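Local atomic coordinates of lysozyme inhibitor LprI-like N-terminal domain-containing protein (Burkholderia thailandensis, PDB entry 6AR7), a protein that is of unknown function but belongs to the LprI family and may be related to bacterial lysozyme inhibitors. Residues Ala43-Cys48 against Tyr109-Ala114; Gly58-Ala63 against Gln119-Arg124; Thr70-Ala75 against Asp133-Pro138; Val97-Glu102 against Ala177-Thr182; Ala155-Ala160 against Asp208-Arg213. All coordinates share one frame; numbering follows the deposited sequence. Where two conformers were deposited one is given.

Interaction 1. Residues Ala43-Cys48 against Tyr109-Ala114; sequences AGQIQC and YAMASA
The segments A43-C48 and Y109-A114 are short helical runs lying side by side and nearly parallel, 7° between their directions and 10.0 Å between their axes, with the CA atoms of I46 and A114 6.3 Å apart. I46 carries most of the contact, and its two branches do separate work. CG1 stands anti to the carbonyl carbon (chi1 -70°) and the chain then runs on extended, which sends CD1 across to A110, where it lies 3.9 Å from A110 CB. The same methyl group comes equally near the backbone at A110 O, an oxygen already used as acceptor by A114 N within its own helix. The other branch, CG2, lies 4.1 Å from A114 CB, so the isoleucine straddles two small residues one helical turn apart. The arrangement is a plain parallel helix pair of an all-helical bundle: helix 42-70 and helix 107-136 point the same way because helix 73-101, which joins them in the chain, runs back between their ends. Q45 adds a looser touch at the flank, its CB 4.2 Å from SE of M111, a selenomethionine; two conformers were deposited for M111, so this touch is doubtful. The amide of Q45 turns to other work, NE2 giving hydrogen bonds to the carbonyl oxygens of R39 and L34. C48 is joined by a disulfide to C33, tying helix 42-70 to helix 25-34, while Y101 of helix 73-101 covers another side of helix 107-136 at Y109, A112 and S113.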
# COMPACT_ATOMS: atom_id res chain seq x y z
N ALA A 43 6.05 17.45 15.49
CA ALA A 43 7.15 17.18 14.57
C ALA A 43 7.92 15.94 14.99
O ALA A 43 8.34 15.14 14.15
CB ALA A 43 8.08 18.39 14.48
N GLY A 44 8.10 15.75 16.30
CA GLY A 44 8.81 14.58 16.80
C GLY A 44 8.04 13.29 16.58
O GLY A 44 8.63 12.26 16.25
N GLN A 45 6.71 13.32 16.77
CA GLN A 45 5.92 12.12 16.51
C GLN A 45 6.03 11.74 15.04
O GLN A 45 6.23 10.57 14.70
CB GLN A 45 4.46 12.36 16.91
CG GLN A 45 4.25 12.68 18.40
CD GLN A 45 4.32 11.46 19.29
OE1 GLN A 45 3.39 10.64 19.33
NE2 GLN A 45 5.45 11.33 20.01
N ILE A 46 5.90 12.73 14.16
CA ILE A 46 5.95 12.50 12.72
C ILE A 46 7.33 12.01 12.32
O ILE A 46 7.47 11.15 11.44
CB ILE A 46 5.54 13.79 11.98
CG1 ILE A 46 4.04 14.05 12.20
CG2 ILE A 46 5.86 13.71 10.48
CD1 ILE A 46 3.53 15.36 11.64
N GLN A 47 8.37 12.53 12.98
CA GLN A 47 9.71 12.05 12.69
C GLN A 47 9.87 10.58 13.08
O GLN A 47 10.53 9.82 12.37
CB GLN A 47 10.76 12.91 13.39
CG GLN A 47 12.18 12.61 12.91
CD GLN A 47 13.24 13.37 13.69
OE1 GLN A 47 12.95 14.36 14.37
NE2 GLN A 47 14.48 12.91 13.60
N CYS A 48 9.32 10.18 14.23
CA CYS A 48 9.36 8.75 14.56
C CYS A 48 8.71 7.92 13.46
O CYS A 48 9.25 6.88 13.05
CB CYS A 48 8.67 8.48 15.88
SG CYS A 48 9.50 9.08 17.38
N TYR A 109 -4.56 16.36 10.86
CA TYR A 109 -4.36 15.99 9.47
C TYR A 109 -2.89 15.72 9.16
O TYR A 109 -2.58 14.84 8.35
CB TYR A 109 -4.93 17.07 8.55
CG TYR A 109 -6.44 17.10 8.53
CD1 TYR A 109 -7.17 16.00 8.14
CD2 TYR A 109 -7.13 18.25 8.88
CE1 TYR A 109 -8.56 16.03 8.11
CE2 TYR A 109 -8.53 18.30 8.85
CZ TYR A 109 -9.23 17.18 8.47
OH TYR A 109 -10.62 17.21 8.43
N ALA A 110 -1.96 16.48 9.77
CA ALA A 110 -0.55 16.18 9.52
C ALA A 110 -0.20 14.77 9.97
O ALA A 110 0.63 14.10 9.34
CB ALA A 110 0.35 17.21 10.21
N MSE A 111 -0.82 14.29 11.04
CA MSE A 111 -0.53 12.96 11.58
C MSE A 111 -1.15 11.90 10.67
O MSE A 111 -0.51 10.88 10.39
CB MSE A 111 -1.06 12.80 13.01
CG MSE A 111 -0.45 13.77 14.05
SE MSE A 111 0.61 12.92 15.46
CE MSE A 111 0.68 14.35 16.77
N ALA A 112 -2.38 12.16 10.22
CA ALA A 112 -3.04 11.22 9.32
C ALA A 112 -2.23 11.08 8.04
O ALA A 112 -2.07 9.98 7.52
CB ALA A 112 -4.47 11.68 9.01
N SER A 113 -1.71 12.19 7.53
CA SER A 113 -0.91 12.16 6.32
C SER A 113 0.35 11.33 6.52
O SER A 113 0.73 10.54 5.64
CB SER A 113 -0.57 13.60 5.92
OG SER A 113 0.23 13.64 4.76
N ALA A 114 1.03 11.51 7.66
CA ALA A 114 2.22 10.73 7.94
C ALA A 114 1.90 9.23 8.02
O ALA A 114 2.62 8.41 7.45
CB ALA A 114 2.87 11.21 9.24

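Interaction 2. Residues Gly58-Ala63 against Gln119-Arg124; sequences GEVDAA and QPVRER
V60 makes every close contact between G58-A63 and Q119-R124, and all of them are van der Waals contacts. Its CG2 methyl is the busier branch: it lies 4.1 Å from V121 CG1, the same from R124 CB, and closest of all, 3.5 Å, to the backbone oxygen V121 O. CG1, placed anti to the backbone N (chi1 167°), meets the aliphatic start of R124 instead, 4.2 Å from its CG. V60 crosses both V121 and R124 at about a right angle, the two methyl groups lying alongside the R124 stem, CG2 by CB and CG1 by CG. The CA atoms of V60 and R124 are 6.4 Å apart.

The polar interactions are made with neighbours of the pair. R124 bends at chi2 (54°) and carries its guanidinium group off toward helix 73-101, where NH2 bonds to S82 OG and Q83 OE1 and the group makes a cation-pi contact with W86. A buried arginine is thus held at its charged end while its stem serves as apolar packing. E59 forms a salt bridge with R129, and R122 one with D27 of helix 25-34.

In the backbone, the second helix is kinked where the N atoms of P120 and V121 lack a bond to the preceding turn. Such a valine, set against branched and aliphatic partners, is the ordinary core packing of an all-helical bundle, here between helix 42-70 and helix 107-136.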
# COMPACT_ATOMS: atom_id res chain seq x y z
N GLY A 58 13.50 -0.25 3.77
CA GLY A 58 14.63 -1.17 3.70
C GLY A 58 14.19 -2.62 3.72
O GLY A 58 14.80 -3.47 3.06
N GLU A 59 13.12 -2.93 4.46
CA GLU A 59 12.65 -4.31 4.48
C GLU A 59 11.96 -4.68 3.18
O GLU A 59 12.01 -5.84 2.75
CB GLU A 59 11.72 -4.54 5.68
CG GLU A 59 12.47 -4.44 7.00
CD GLU A 59 13.67 -5.39 7.04
OE1 GLU A 59 13.44 -6.62 6.96
OE2 GLU A 59 14.83 -4.91 7.12
N VAL A 60 11.32 -3.71 2.53
CA VAL A 60 10.78 -3.94 1.19
C VAL A 60 11.91 -4.36 0.26
O VAL A 60 11.82 -5.38 -0.44
CB VAL A 60 10.08 -2.68 0.65
CG1 VAL A 60 9.81 -2.81 -0.84
CG2 VAL A 60 8.78 -2.39 1.42
N ASP A 61 13.00 -3.60 0.25
CA ASP A 61 14.08 -3.88 -0.69
C ASP A 61 14.75 -5.21 -0.38
O ASP A 61 15.10 -5.95 -1.30
CB ASP A 61 15.08 -2.72 -0.68
CG ASP A 61 14.47 -1.44 -1.24
OD1 ASP A 61 13.54 -1.56 -2.07
OD2 ASP A 61 14.90 -0.33 -0.88
N ALA A 62 14.91 -5.54 0.90
CA ALA A 62 15.56 -6.79 1.28
C ALA A 62 14.67 -7.99 1.01
O ALA A 62 15.16 -9.05 0.60
CB ALA A 62 15.96 -6.76 2.75
N ALA A 63 13.38 -7.88 1.33
CA ALA A 63 12.48 -8.99 1.06
C ALA A 63 12.34 -9.20 -0.44
O ALA A 63 12.35 -10.34 -0.92
CB ALA A 63 11.12 -8.75 1.71
N GLN A 119 1.99 3.29 6.33
CA GLN A 119 1.36 1.98 6.27
C GLN A 119 1.53 1.23 4.94
O GLN A 119 1.66 -0.00 4.98
CB GLN A 119 -0.14 2.10 6.61
CG GLN A 119 -0.43 2.64 8.02
CD GLN A 119 0.33 1.89 9.11
OE1 GLN A 119 0.57 0.69 9.02
NE2 GLN A 119 0.70 2.61 10.18
N PRO A 120 1.50 1.88 3.77
CA PRO A 120 1.66 1.10 2.52
C PRO A 120 3.04 0.51 2.37
O PRO A 120 3.19 -0.51 1.70
CB PRO A 120 1.35 2.11 1.41
CG PRO A 120 0.62 3.22 2.06
CD PRO A 120 1.08 3.26 3.49
N VAL A 121 4.06 1.18 2.92
CA VAL A 121 5.41 0.65 2.85
C VAL A 121 5.52 -0.57 3.73
O VAL A 121 5.99 -1.63 3.31
CB VAL A 121 6.43 1.73 3.23
CG1 VAL A 121 7.88 1.23 3.07
CG2 VAL A 121 6.21 2.96 2.38
N ARG A 122 5.03 -0.45 4.97
CA ARG A 122 4.92 -1.60 5.86
C ARG A 122 4.17 -2.75 5.19
O ARG A 122 4.65 -3.89 5.17
CB ARG A 122 4.22 -1.15 7.14
CG ARG A 122 4.14 -2.18 8.21
CD ARG A 122 3.70 -1.53 9.53
NE ARG A 122 3.55 -2.56 10.54
CZ ARG A 122 2.51 -3.38 10.64
NH1 ARG A 122 1.48 -3.28 9.80
NH2 ARG A 122 2.50 -4.30 11.59
N GLU A 123 3.00 -2.45 4.61
CA GLU A 123 2.20 -3.48 3.94
C GLU A 123 2.98 -4.16 2.81
O GLU A 123 2.95 -5.39 2.68
CB GLU A 123 0.89 -2.87 3.40
CG GLU A 123 -0.17 -2.67 4.48
CD GLU A 123 -1.29 -1.68 4.10
OE1 GLU A 123 -1.33 -1.19 2.95
OE2 GLU A 123 -2.14 -1.38 4.96
N ARG A 124 3.66 -3.38 1.97
CA ARG A 124 4.40 -4.00 0.87
C ARG A 124 5.49 -4.92 1.40
O ARG A 124 5.69 -6.02 0.88
CB ARG A 124 4.97 -2.92 -0.05
CG ARG A 124 5.69 -3.48 -1.28
CD ARG A 124 4.81 -4.45 -2.10
NE ARG A 124 5.48 -4.79 -3.35
CZ ARG A 124 5.05 -5.69 -4.22
NH1 ARG A 124 3.92 -6.37 -3.98
NH2 ARG A 124 5.74 -5.93 -5.32

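Interaction 3. Residues Thr70-Ala75 against Asp133-Pro138; sequences TAPADA and DRYAQP
The Y135 ring has P72 over one face: the proline CD stands 4.2 Å above the ring plane, offset toward the rim. Two alanine methyl groups approach the ring obliquely. A71 CB comes 3.4 Å from CD2 and 3.7 Å from CE2 of Y135, and A75 CB reaches the phenol end, 3.4 Å from Y135 OH and 3.7 Å from Y135 CZ. The ring therefore lies along three small or compact residues of T70-A75, contributing the largest share of the buried surface. The CB of Y135 points toward T70-A75, and CG sits anti to the carbonyl carbon (chi1 -63°), beside the backbone N. The phenol oxygen is tied down, by a hydrogen bond with NE1 of W79, so the ring is gripped by packing along its length and by a polar bond at its end. This is the turn of a helical hairpin: A71 is the first residue to leave the helix 42-70 geometry, P72 occupies the N-cap position of helix 73-101, and the tyrosine from the last turn of helix 107-136 packs into the bend between them. T70 touches more lightly, with OG1 4.1 Å from Y135 CB and hydrogen-bonded back to the carbonyl oxygen of R66. R66 pairs with D133 in a salt bridge, a second link between the first and third of these helices, and A144 of a following loop lies against both A75 and Y135.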
# COMPACT_ATOMS: atom_id res chain seq x y z
N THR A 70 15.15 -16.55 -4.58
CA THR A 70 14.63 -17.87 -4.23
C THR A 70 13.41 -18.32 -5.01
O THR A 70 13.13 -19.52 -5.04
CB THR A 70 14.29 -17.93 -2.73
OG1 THR A 70 13.20 -17.05 -2.44
CG2 THR A 70 15.51 -17.55 -1.89
N ALA A 71 12.71 -17.42 -5.68
CA ALA A 71 11.46 -17.84 -6.28
C ALA A 71 11.71 -18.62 -7.56
O ALA A 71 12.72 -18.41 -8.24
CB ALA A 71 10.58 -16.64 -6.60
N PRO A 72 10.79 -19.52 -7.92
CA PRO A 72 10.85 -20.14 -9.25
C PRO A 72 10.67 -19.07 -10.32
O PRO A 72 10.13 -17.99 -10.07
CB PRO A 72 9.69 -21.13 -9.24
CG PRO A 72 8.76 -20.62 -8.18
CD PRO A 72 9.64 -20.00 -7.14
N ALA A 73 11.09 -19.41 -11.54
CA ALA A 73 11.24 -18.42 -12.60
C ALA A 73 9.94 -17.68 -12.91
O ALA A 73 9.95 -16.46 -13.10
CB ALA A 73 11.79 -19.09 -13.86
N ASP A 74 8.82 -18.41 -13.01
CA ASP A 74 7.55 -17.77 -13.34
C ASP A 74 7.15 -16.76 -12.26
O ASP A 74 6.83 -15.61 -12.56
CB ASP A 74 6.47 -18.83 -13.53
CG ASP A 74 6.41 -19.83 -12.37
OD1 ASP A 74 5.32 -20.02 -11.78
OD2 ASP A 74 7.46 -20.42 -12.03
N ALA A 75 7.20 -17.17 -10.99
CA ALA A 75 6.85 -16.27 -9.91
C ALA A 75 7.85 -15.12 -9.81
O ALA A 75 7.46 -13.99 -9.49
CB ALA A 75 6.79 -17.04 -8.60
N ASP A 133 9.15 -16.14 2.16
CA ASP A 133 9.18 -17.23 3.13
C ASP A 133 8.51 -18.48 2.57
O ASP A 133 8.99 -19.60 2.78
CB ASP A 133 8.50 -16.81 4.43
CG ASP A 133 9.28 -15.77 5.19
OD1 ASP A 133 10.41 -15.46 4.77
OD2 ASP A 133 8.76 -15.25 6.20
N ARG A 134 7.42 -18.30 1.84
CA ARG A 134 6.71 -19.45 1.29
C ARG A 134 7.52 -20.12 0.18
O ARG A 134 7.54 -21.35 0.08
CB ARG A 134 5.34 -19.02 0.78
CG ARG A 134 4.38 -20.17 0.50
CD ARG A 134 2.94 -19.73 0.69
NE ARG A 134 2.82 -18.34 1.12
CZ ARG A 134 2.63 -17.31 0.29
NH1 ARG A 134 2.53 -16.07 0.77
NH2 ARG A 134 2.55 -17.52 -1.02
N TYR A 135 8.21 -19.33 -0.65
CA TYR A 135 9.06 -19.91 -1.69
C TYR A 135 10.31 -20.56 -1.13
O TYR A 135 10.91 -21.40 -1.81
CB TYR A 135 9.48 -18.84 -2.71
CG TYR A 135 8.36 -18.21 -3.49
CD1 TYR A 135 7.18 -18.91 -3.77
CD2 TYR A 135 8.46 -16.91 -3.94
CE1 TYR A 135 6.15 -18.33 -4.49
CE2 TYR A 135 7.44 -16.31 -4.66
CZ TYR A 135 6.28 -17.02 -4.93
OH TYR A 135 5.27 -16.41 -5.64
N ALA A 136 10.73 -20.21 0.09
CA ALA A 136 12.00 -20.68 0.62
C ALA A 136 11.93 -22.11 1.15
O ALA A 136 12.97 -22.77 1.24
CB ALA A 136 12.48 -19.76 1.74
N GLN A 137 10.76 -22.59 1.53
CA GLN A 137 10.60 -23.91 2.11
C GLN A 137 10.37 -24.96 1.02
O GLN A 137 10.06 -24.65 -0.13
CB GLN A 137 9.46 -23.87 3.12
CG GLN A 137 8.17 -23.35 2.56
CD GLN A 137 7.13 -23.17 3.63
OE1 GLN A 137 7.45 -22.80 4.76
NE2 GLN A 137 5.87 -23.42 3.29
N PRO A 138 10.54 -26.25 1.36
CA PRO A 138 10.28 -27.30 0.38
C PRO A 138 8.83 -27.31 -0.08
O PRO A 138 7.90 -27.14 0.71
CB PRO A 138 10.63 -28.59 1.14
CG PRO A 138 11.59 -28.16 2.18
CD PRO A 138 11.15 -26.79 2.59

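Interaction 4. Residues Val97-Glu102 against Ala177-Thr182; sequences VRAVYE and ADSRQT
The carbonyl oxygen of S179, whose side chain packs on A99, is held by two groups of T182: OG1 at 2.7 Å from S179 O and the backbone N at 2.8 Å from the same oxygen. The hydroxyl bond lies in the carbonyl plane and falls on a lone pair, with a C=O...donor angle of 145°. It depends on the first torsion of T182 (chi1 78°), which sets OG1 between the backbone N and the carbonyl carbon and so turns it back along the chain. The double grip closes a turn of four residues, S179 to T182, leading into helix 180-197. The S179 hydroxyl adds to this local network through a hydrogen bond to the carbonyl oxygen of P176.

Against this turn sits A99 from helix 73-101, its CB directed toward it. A99 CB lies 3.6 Å from S179 CB and 4.0 Å from T182 OG1, so it lies against both residues that the hydrogen bonds draw together. The two CA atoms of A99 and S179 are 6.2 Å apart, a close approach that a side chain of one carbon permits. The next residue of the same helix faces elsewhere: V100 packs on F220 and T223 of helix 203-223. A small contact of this kind, a single alanine of one helix set against a hydrogen-bonded turn that leads into another, is plain packing at the end of a helical bundle.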
# COMPACT_ATOMS: atom_id res chain seq x y z
N VAL A 97 -1.61 12.21 -2.36
CA VAL A 97 -1.60 12.51 -0.94
C VAL A 97 -1.38 14.01 -0.71
O VAL A 97 -2.05 14.63 0.12
CB VAL A 97 -0.53 11.66 -0.24
CG1 VAL A 97 -0.29 12.15 1.18
CG2 VAL A 97 -0.95 10.21 -0.24
N ARG A 98 -0.45 14.61 -1.45
CA ARG A 98 -0.21 16.04 -1.27
C ARG A 98 -1.42 16.87 -1.69
O ARG A 98 -1.81 17.81 -0.98
CB ARG A 98 1.02 16.49 -2.04
CG ARG A 98 1.28 17.99 -1.88
CD ARG A 98 2.48 18.46 -2.67
NE ARG A 98 2.53 17.85 -3.99
CZ ARG A 98 3.37 16.87 -4.32
NH1 ARG A 98 4.24 16.40 -3.43
NH2 ARG A 98 3.35 16.37 -5.55
N ALA A 99 -2.02 16.54 -2.83
CA ALA A 99 -3.17 17.30 -3.29
C ALA A 99 -4.31 17.25 -2.28
O ALA A 99 -5.01 18.25 -2.08
CB ALA A 99 -3.64 16.78 -4.64
N VAL A 100 -4.52 16.11 -1.62
CA VAL A 100 -5.59 16.04 -0.63
C VAL A 100 -5.24 16.84 0.61
O VAL A 100 -6.03 17.67 1.08
CB VAL A 100 -5.92 14.57 -0.29
CG1 VAL A 100 -6.77 14.51 0.98
CG2 VAL A 100 -6.67 13.91 -1.45
N TYR A 101 -4.05 16.62 1.17
CA TYR A 101 -3.76 17.20 2.47
C TYR A 101 -3.31 18.65 2.42
O TYR A 101 -3.33 19.32 3.46
CB TYR A 101 -2.73 16.35 3.21
CG TYR A 101 -3.36 15.10 3.78
CD1 TYR A 101 -4.03 15.15 5.00
CD2 TYR A 101 -3.28 13.89 3.12
CE1 TYR A 101 -4.60 14.01 5.55
CE2 TYR A 101 -3.85 12.74 3.66
CZ TYR A 101 -4.50 12.81 4.87
OH TYR A 101 -5.06 11.68 5.40
N GLU A 102 -2.93 19.18 1.26
CA GLU A 102 -2.65 20.61 1.20
C GLU A 102 -3.91 21.45 1.29
O GLU A 102 -3.82 22.67 1.43
CB GLU A 102 -1.87 20.95 -0.07
CG GLU A 102 -2.70 20.86 -1.36
CD GLU A 102 -1.93 21.35 -2.58
OE1 GLU A 102 -0.77 21.81 -2.40
OE2 GLU A 102 -2.47 21.27 -3.70
N ALA A 177 -10.85 20.88 -8.95
CA ALA A 177 -10.73 20.50 -10.35
C ALA A 177 -9.28 20.36 -10.79
O ALA A 177 -8.98 19.55 -11.68
CB ALA A 177 -11.45 21.52 -11.23
N ASP A 178 -8.37 21.14 -10.21
CA ASP A 178 -6.97 21.09 -10.62
C ASP A 178 -6.35 19.72 -10.35
O ASP A 178 -5.61 19.18 -11.19
CB ASP A 178 -6.19 22.17 -9.88
N SER A 179 -6.66 19.11 -9.20
CA SER A 179 -5.99 17.88 -8.79
C SER A 179 -6.68 16.60 -9.25
O SER A 179 -6.13 15.52 -9.01
CB SER A 179 -5.82 17.87 -7.28
OG SER A 179 -6.69 18.79 -6.65
N ARG A 180 -7.86 16.68 -9.87
CA ARG A 180 -8.56 15.46 -10.26
C ARG A 180 -7.69 14.56 -11.12
O ARG A 180 -7.81 13.34 -11.06
CB ARG A 180 -9.86 15.78 -11.00
CG ARG A 180 -11.05 15.99 -10.09
CD ARG A 180 -12.28 16.39 -10.87
NE ARG A 180 -13.31 16.92 -9.99
CZ ARG A 180 -14.36 17.63 -10.39
NH1 ARG A 180 -14.53 17.91 -11.67
NH2 ARG A 180 -15.24 18.05 -9.49
N GLN A 181 -6.80 15.15 -11.93
CA GLN A 181 -5.97 14.31 -12.78
C GLN A 181 -4.98 13.49 -11.95
O GLN A 181 -4.57 12.41 -12.37
CB GLN A 181 -5.24 15.16 -13.82
CG GLN A 181 -6.05 15.41 -15.10
CD GLN A 181 -6.61 14.14 -15.75
OE1 GLN A 181 -5.87 13.21 -16.09
NE2 GLN A 181 -7.94 14.10 -15.91
N THR A 182 -4.59 13.99 -10.78
CA THR A 182 -3.69 13.22 -9.93
C THR A 182 -4.40 12.02 -9.31
O THR A 182 -3.78 10.98 -9.11
CB THR A 182 -3.06 14.10 -8.85
OG1 THR A 182 -4.00 14.33 -7.79
CG2 THR A 182 -2.66 15.45 -9.46

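Interaction 5. Residues Ala155-Ala160 against Asp208-Arg213; sequences AACEHA and DLIGAR
This is a buried apolar contact between two helices, made where A160 and C157 near the beginning of helix 155-174 meet I210 in helix 203-223. The short helical segments run in nearly the same direction, crossing at 18° with 9.2 Å between their axes, and the CA atoms of A160 and G211 come to 5.7 Å. I210 is the main wedge, its side chain directed at the partner helix. Its CG2 branch presses on A160, 3.5 Å from both A160 CB and the backbone carbon A160 C. The longer branch leaves with CG1 anti to the carbonyl carbon (chi1 -55°) and ends with CD1 3.6 Å from C157 SG, about a turn away on the same helix. The isoleucine therefore spans C157 and A160, three residues apart, with a different branch on each. G211 offers only its backbone here, G211 N lying 4.4 Å from A160 CB.

The sulfur that receives CD1 belongs to a disulfide with C151, and the C157 side chain also lies against E203, R206 and V207 of helix 203-223. Farther along, I210 packs on M164, while R213 turns to another side, pairing with E93 and bonding to Q187. Small residues facing a branched one across two helices that run alike, with the antiparallel helix 180-197 between them in the chain, are the ordinary packing of an up-and-down helical bundle.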
# COMPACT_ATOMS: atom_id res chain seq x y z
N ALA A 155 -18.01 -12.91 -4.82
CA ALA A 155 -18.79 -11.84 -4.19
C ALA A 155 -17.94 -10.95 -3.28
O ALA A 155 -18.18 -9.74 -3.20
CB ALA A 155 -19.97 -12.44 -3.42
N ALA A 156 -16.92 -11.51 -2.62
CA ALA A 156 -16.04 -10.68 -1.79
C ALA A 156 -15.28 -9.65 -2.64
O ALA A 156 -15.18 -8.47 -2.27
CB ALA A 156 -15.06 -11.55 -1.01
N CYS A 157 -14.76 -10.09 -3.78
CA CYS A 157 -14.04 -9.21 -4.69
C CYS A 157 -14.98 -8.18 -5.29
O CYS A 157 -14.66 -6.98 -5.35
CB CYS A 157 -13.36 -10.04 -5.78
SG CYS A 157 -12.15 -9.16 -6.79
N GLU A 158 -16.17 -8.62 -5.71
CA GLU A 158 -17.15 -7.73 -6.31
C GLU A 158 -17.61 -6.65 -5.33
O GLU A 158 -17.76 -5.49 -5.70
CB GLU A 158 -18.35 -8.54 -6.81
CG GLU A 158 -19.49 -7.72 -7.36
CD GLU A 158 -19.23 -7.18 -8.76
OE1 GLU A 158 -18.09 -7.31 -9.28
OE2 GLU A 158 -20.18 -6.62 -9.35
N HIS A 159 -17.84 -7.03 -4.07
CA HIS A 159 -18.26 -6.03 -3.08
C HIS A 159 -17.16 -5.01 -2.81
O HIS A 159 -17.43 -3.81 -2.70
CB HIS A 159 -18.68 -6.72 -1.79
CG HIS A 159 -19.02 -5.78 -0.68
ND1 HIS A 159 -20.21 -5.09 -0.63
CD2 HIS A 159 -18.31 -5.39 0.40
CE1 HIS A 159 -20.23 -4.33 0.45
NE2 HIS A 159 -19.09 -4.49 1.09
N ALA A 160 -15.90 -5.47 -2.72
CA ALA A 160 -14.80 -4.55 -2.46
C ALA A 160 -14.60 -3.60 -3.63
O ALA A 160 -14.42 -2.40 -3.44
CB ALA A 160 -13.52 -5.33 -2.18
N ASP A 208 -8.20 -8.31 -0.11
CA ASP A 208 -7.66 -7.37 0.88
C ASP A 208 -6.88 -6.23 0.23
O ASP A 208 -6.87 -5.11 0.76
CB ASP A 208 -6.80 -8.12 1.89
CG ASP A 208 -7.63 -9.01 2.81
OD1 ASP A 208 -8.84 -8.72 2.95
OD2 ASP A 208 -7.07 -9.98 3.37
N LEU A 209 -6.23 -6.48 -0.91
CA LEU A 209 -5.62 -5.40 -1.67
C LEU A 209 -6.66 -4.35 -2.04
O LEU A 209 -6.41 -3.14 -1.90
CB LEU A 209 -4.95 -5.92 -2.94
CG LEU A 209 -3.55 -6.52 -2.89
CD1 LEU A 209 -3.20 -7.13 -4.26
CD2 LEU A 209 -2.49 -5.49 -2.43
N ILE A 210 -7.81 -4.79 -2.55
CA ILE A 210 -8.88 -3.85 -2.89
C ILE A 210 -9.43 -3.18 -1.63
O ILE A 210 -9.65 -1.96 -1.61
CB ILE A 210 -10.02 -4.55 -3.66
CG1 ILE A 210 -9.48 -5.26 -4.91
CG2 ILE A 210 -11.09 -3.54 -4.04
CD1 ILE A 210 -10.48 -6.23 -5.56
N GLY A 211 -9.67 -3.96 -0.58
CA GLY A 211 -10.21 -3.38 0.65
C GLY A 211 -9.30 -2.31 1.23
O GLY A 211 -9.76 -1.30 1.76
N ALA A 212 -7.97 -2.51 1.11
CA ALA A 212 -7.03 -1.49 1.56
C ALA A 212 -7.15 -0.22 0.73
O ALA A 212 -7.12 0.89 1.28
CB ALA A 212 -5.59 -2.02 1.49
N ARG A 213 -7.32 -0.36 -0.59
CA ARG A 213 -7.52 0.83 -1.41
C ARG A 213 -8.87 1.49 -1.09
O ARG A 213 -8.96 2.73 -1.09
CB ARG A 213 -7.42 0.45 -2.89
CG ARG A 213 -7.44 1.67 -3.84
CD ARG A 213 -6.33 2.66 -3.52
NE ARG A 213 -6.22 3.71 -4.54
CZ ARG A 213 -5.44 4.79 -4.42
NH1 ARG A 213 -4.71 4.95 -3.33
NH2 ARG A 213 -5.39 5.70 -5.39

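How the interactions relate
From the N terminus, helix 42-70 opens interactions 1 and 2, and helix 107-136 closes both after helix 73-101 has run back, so each shuts a long, almost wholly helical loop. Interaction 3 begins at the turn after helix 42-70 and closes at the far end of helix 107-136, its centre about 37 Å from that of interaction 1. Interactions 1, 2 and 3 cross one another along the chain, and each also crosses interaction 4, which joins helix 73-101 to helix 180-197 and thereby ties the earlier helices to the later ones. Interaction 4 touches interaction 1 through Y101 and V97. Interaction 5 follows interactions 1 to 3 in series, crosses interaction 4, and joins helices 155-174 and 203-223.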